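TSSL (Francisella novicida, PDB 4ACK) is a DotU-family (TssL) protein of the type VI secretion system, probably contributing to protein export and virulence. Local coordinates at residues A[108-113]-A[150-155]. Sequence-based numbering, arbitrary orientation.
Sequences DNILSE and KEIDKH
The carbonyl oxygen of Asn109 is gripped by three donors as helix 99-112 runs out. Ser112 OG lies 3.1 Å from Asn109 O, on a lone pair in the carbonyl plane with a C=O...donor angle of 128°. The backbone N atoms of Ser112 and Glu113 add two weak bonds, and the helical backbone ends at Glu113. These polar bonds stay within 108-113, and no hydrogen bond crosses to 150-155. The contact is made by van der Waals packing, with aliphatic side chains at its centre and Glu151 and His155 at its margin. Leu111 is the central piece, with CG beside its own backbone N, CD1 on Glu151, and CD2 between Glu151, Ile152 and His155. Leu111 CD1 rests 4.0 Å from Glu151 CB. Leu111 CD2 meets the His155 ring obliquely, 3.7 Å from His155 ND1, and also touches Ile152 CD1. That ring has Glu151 O in plane at its edge and stacks on Tyr121. Deeper in, chi1 of 74° sets Ile110 CG1 over the backbone, flanked by N and C, and Ile110 CD1 touches Ile152 CD1 tip to tip at 3.9 Å, the two chains crossing at about a right angle. Both isoleucines also press on Ile124 of helix 118-129. The result is a small three-helix hydrophobic junction in which the C-terminal ends of helices 99-112 and 143-153 meet, one corner of the all-helical DotU fold.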
ATOM      1  N   ASP A 108      -1.501   1.985  14.052  1.00 30.22           N
ATOM      2  CA  ASP A 108      -1.860   2.338  15.428  1.00 31.99           C
ATOM      3  C   ASP A 108      -3.381   2.371  15.619  1.00 30.61           C
ATOM      4  O   ASP A 108      -3.880   1.832  16.558  1.00 31.33           O
ATOM      5  CB  ASP A 108      -1.308   3.730  15.844  1.00 31.54           C
ATOM      6  CG  ASP A 108       0.214   3.745  15.940  1.00 33.63           C
ATOM      7  OD1 ASP A 108       0.834   2.702  16.199  1.00 34.59           O
ATOM      8  OD2 ASP A 108       0.792   4.815  15.689  1.00 38.07           O
ATOM      9  N   ASN A 109      -4.086   3.053  14.745  1.00 30.61           N
ATOM     10  CA  ASN A 109      -5.508   3.170  14.892  1.00 31.92           C
ATOM     11  C   ASN A 109      -6.233   1.828  14.830  1.00 33.56           C
ATOM     12  O   ASN A 109      -6.954   1.481  15.783  1.00 34.18           O
ATOM     13  CB  ASN A 109      -6.053   4.125  13.885  1.00 32.07           C
ATOM     14  CG  ASN A 109      -5.574   5.575  14.136  1.00 36.63           C
ATOM     15  OD1 ASN A 109      -4.952   5.859  15.161  1.00 36.63           O
ATOM     16  ND2 ASN A 109      -5.881   6.486  13.206  1.00 36.63           N
ATOM     17  N   ILE A 110      -5.983   1.032  13.785  1.00 32.61           N
ATOM     18  CA  ILE A 110      -6.682  -0.267  13.670  1.00 32.37           C
ATOM     19  C   ILE A 110      -6.258  -1.208  14.752  1.00 34.06           C
ATOM     20  O   ILE A 110      -6.996  -2.114  15.103  1.00 33.82           O
ATOM     21  CB  ILE A 110      -6.527  -0.913  12.301  1.00 31.54           C
ATOM     22  CG1 ILE A 110      -5.129  -1.515  12.064  1.00 28.56           C
ATOM     23  CG2 ILE A 110      -6.932   0.082  11.249  1.00 29.27           C
ATOM     24  CD1 ILE A 110      -5.025  -2.186  10.606  1.00 31.81           C
ATOM     25  N   LEU A 111      -5.069  -0.986  15.322  1.00 35.55           N
ATOM     26  CA  LEU A 111      -4.633  -1.896  16.392  1.00 36.90           C
ATOM     27  C   LEU A 111      -5.176  -1.511  17.785  1.00 37.91           C
ATOM     28  O   LEU A 111      -5.208  -2.350  18.686  1.00 36.48           O
ATOM     29  CB  LEU A 111      -3.090  -2.089  16.454  1.00 36.00           C
ATOM     30  CG  LEU A 111      -2.371  -3.005  15.436  1.00 33.71           C
ATOM     31  CD1 LEU A 111      -0.889  -2.798  15.606  1.00 33.65           C
ATOM     32  CD2 LEU A 111      -2.698  -4.525  15.643  1.00 32.84           C
ATOM     33  N   SER A 112      -5.443  -0.244  17.984  1.00 40.25           N
ATOM     34  CA  SER A 112      -5.987   0.262  19.217  1.00 44.75           C
ATOM     35  C   SER A 112      -7.431  -0.098  19.491  1.00 47.40           C
ATOM     36  O   SER A 112      -7.785  -0.415  20.586  1.00 48.28           O
ATOM     37  CB  SER A 112      -5.762   1.747  19.341  1.00 43.82           C
ATOM     38  OG  SER A 112      -6.789   2.441  18.742  1.00 48.59           O
ATOM     39  N   GLU A 113      -8.254  -0.047  18.465  1.00 50.36           N
ATOM     40  CA  GLU A 113      -9.670  -0.317  18.581  1.00 52.30           C
ATOM     41  C   GLU A 113     -10.141  -1.475  17.760  1.00 52.34           C
ATOM     42  O   GLU A 113      -9.922  -1.552  16.581  1.00 50.90           O
ATOM     43  CB  GLU A 113     -10.438   0.877  18.104  1.00 52.90           C
ATOM     44  CG  GLU A 113     -10.585   1.936  19.101  1.00 57.57           C
ATOM     45  CD  GLU A 113     -11.571   2.948  18.653  1.00 62.76           C
ATOM     46  OE1 GLU A 113     -11.205   3.773  17.819  1.00 64.49           O
ATOM     47  OE2 GLU A 113     -12.710   2.914  19.122  1.00 65.74           O
ATOM     48  N   LYS A 150       4.438  -8.201  14.238  1.00 37.38           N
ATOM     49  CA  LYS A 150       3.976  -9.259  15.145  1.00 39.87           C
ATOM     50  C   LYS A 150       2.505  -8.979  15.498  1.00 40.24           C
ATOM     51  O   LYS A 150       1.633  -9.857  15.407  1.00 41.39           O
ATOM     52  CB  LYS A 150       4.882  -9.301  16.394  1.00 40.31           C
ATOM     53  CG  LYS A 150       4.656 -10.521  17.354  1.00 42.08           C
ATOM     54  CD  LYS A 150       5.620 -10.476  18.527  0.10 40.73           C
ATOM     55  CE  LYS A 150       5.300 -11.550  19.558  0.10 40.54           C
ATOM     56  NZ  LYS A 150       6.190 -11.442  20.748  0.10 40.25           N
ATOM     57  N   GLU A 151       2.205  -7.734  15.842  1.00 40.35           N
ATOM     58  CA  GLU A 151       0.872  -7.416  16.361  1.00 40.44           C
ATOM     59  C   GLU A 151      -0.208  -7.556  15.293  1.00 39.89           C
ATOM     60  O   GLU A 151      -1.282  -8.084  15.560  1.00 39.14           O
ATOM     61  CB  GLU A 151       0.858  -6.040  17.035  1.00 39.74           C
ATOM     62  CG  GLU A 151       1.684  -6.043  18.307  1.00 45.00           C
ATOM     63  CD  GLU A 151       1.196  -7.088  19.309  1.00 51.28           C
ATOM     64  OE1 GLU A 151       0.032  -6.963  19.740  1.00 54.08           O
ATOM     65  OE2 GLU A 151       1.947  -8.043  19.659  1.00 56.88           O
ATOM     66  N   ILE A 152       0.117  -7.118  14.084  1.00 39.08           N
ATOM     67  CA  ILE A 152      -0.787  -7.207  12.966  1.00 40.30           C
ATOM     68  C   ILE A 152      -1.068  -8.675  12.589  1.00 43.20           C
ATOM     69  O   ILE A 152      -2.191  -9.016  12.264  1.00 44.08           O
ATOM     70  CB  ILE A 152      -0.293  -6.423  11.730  1.00 38.19           C
ATOM     71  CG1 ILE A 152      -0.594  -4.925  11.885  1.00 34.79           C
ATOM     72  CG2 ILE A 152      -0.926  -6.978  10.476  1.00 36.89           C
ATOM     73  CD1 ILE A 152      -2.050  -4.508  11.663  1.00 31.73           C
ATOM     74  N   ASP A 153      -0.059  -9.526  12.622  1.00 45.92           N
ATOM     75  CA  ASP A 153      -0.284 -10.888  12.196  1.00 49.35           C
ATOM     76  C   ASP A 153      -1.094 -11.653  13.237  1.00 51.19           C
ATOM     77  O   ASP A 153      -1.800 -12.602  12.896  1.00 52.06           O
ATOM     78  CB  ASP A 153       1.021 -11.566  11.776  1.00 48.51           C
ATOM     79  CG  ASP A 153       1.459 -11.122  10.372  1.00 50.97           C
ATOM     80  OD1 ASP A 153       0.675 -10.413   9.661  1.00 46.55           O
ATOM     81  OD2 ASP A 153       2.586 -11.476   9.963  1.00 55.27           O
ATOM     82  N   LYS A 154      -1.040 -11.175  14.478  1.00 53.06           N
ATOM     83  CA  LYS A 154      -1.786 -11.729  15.567  1.00 54.85           C
ATOM     84  C   LYS A 154      -3.283 -11.505  15.377  1.00 55.83           C
ATOM     85  O   LYS A 154      -4.045 -11.921  16.234  1.00 57.15           O
ATOM     86  CB  LYS A 154      -1.337 -11.080  16.879  1.00 54.91           C
ATOM     87  CG  LYS A 154      -0.981 -12.042  18.042  1.00 57.41           C
ATOM     88  CD  LYS A 154       0.035 -11.418  19.056  1.00 61.47           C
ATOM     89  CE  LYS A 154      -0.572 -10.342  20.020  1.00 63.65           C
ATOM     90  NZ  LYS A 154      -0.811 -10.824  21.447  1.00 63.01           N
ATOM     91  N   HIS A 155      -3.703 -10.866  14.274  1.00 56.80           N
ATOM     92  CA  HIS A 155      -5.128 -10.541  13.972  1.00 56.51           C
ATOM     93  C   HIS A 155      -5.769 -11.409  12.856  1.00 56.74           C
ATOM     94  O   HIS A 155      -5.136 -11.821  11.867  1.00 56.20           O
ATOM     95  CB  HIS A 155      -5.281  -9.047  13.604  1.00 56.84           C
ATOM     96  CG  HIS A 155      -5.758  -8.159  14.728  1.00 56.54           C
ATOM     97  ND1 HIS A 155      -4.900  -7.560  15.631  1.00 56.09           N
ATOM     98  CD2 HIS A 155      -7.000  -7.729  15.058  1.00 56.29           C
ATOM     99  CE1 HIS A 155      -5.593  -6.839  16.494  1.00 56.81           C
ATOM    100  NE2 HIS A 155      -6.872  -6.926  16.168  1.00 59.04           N
TER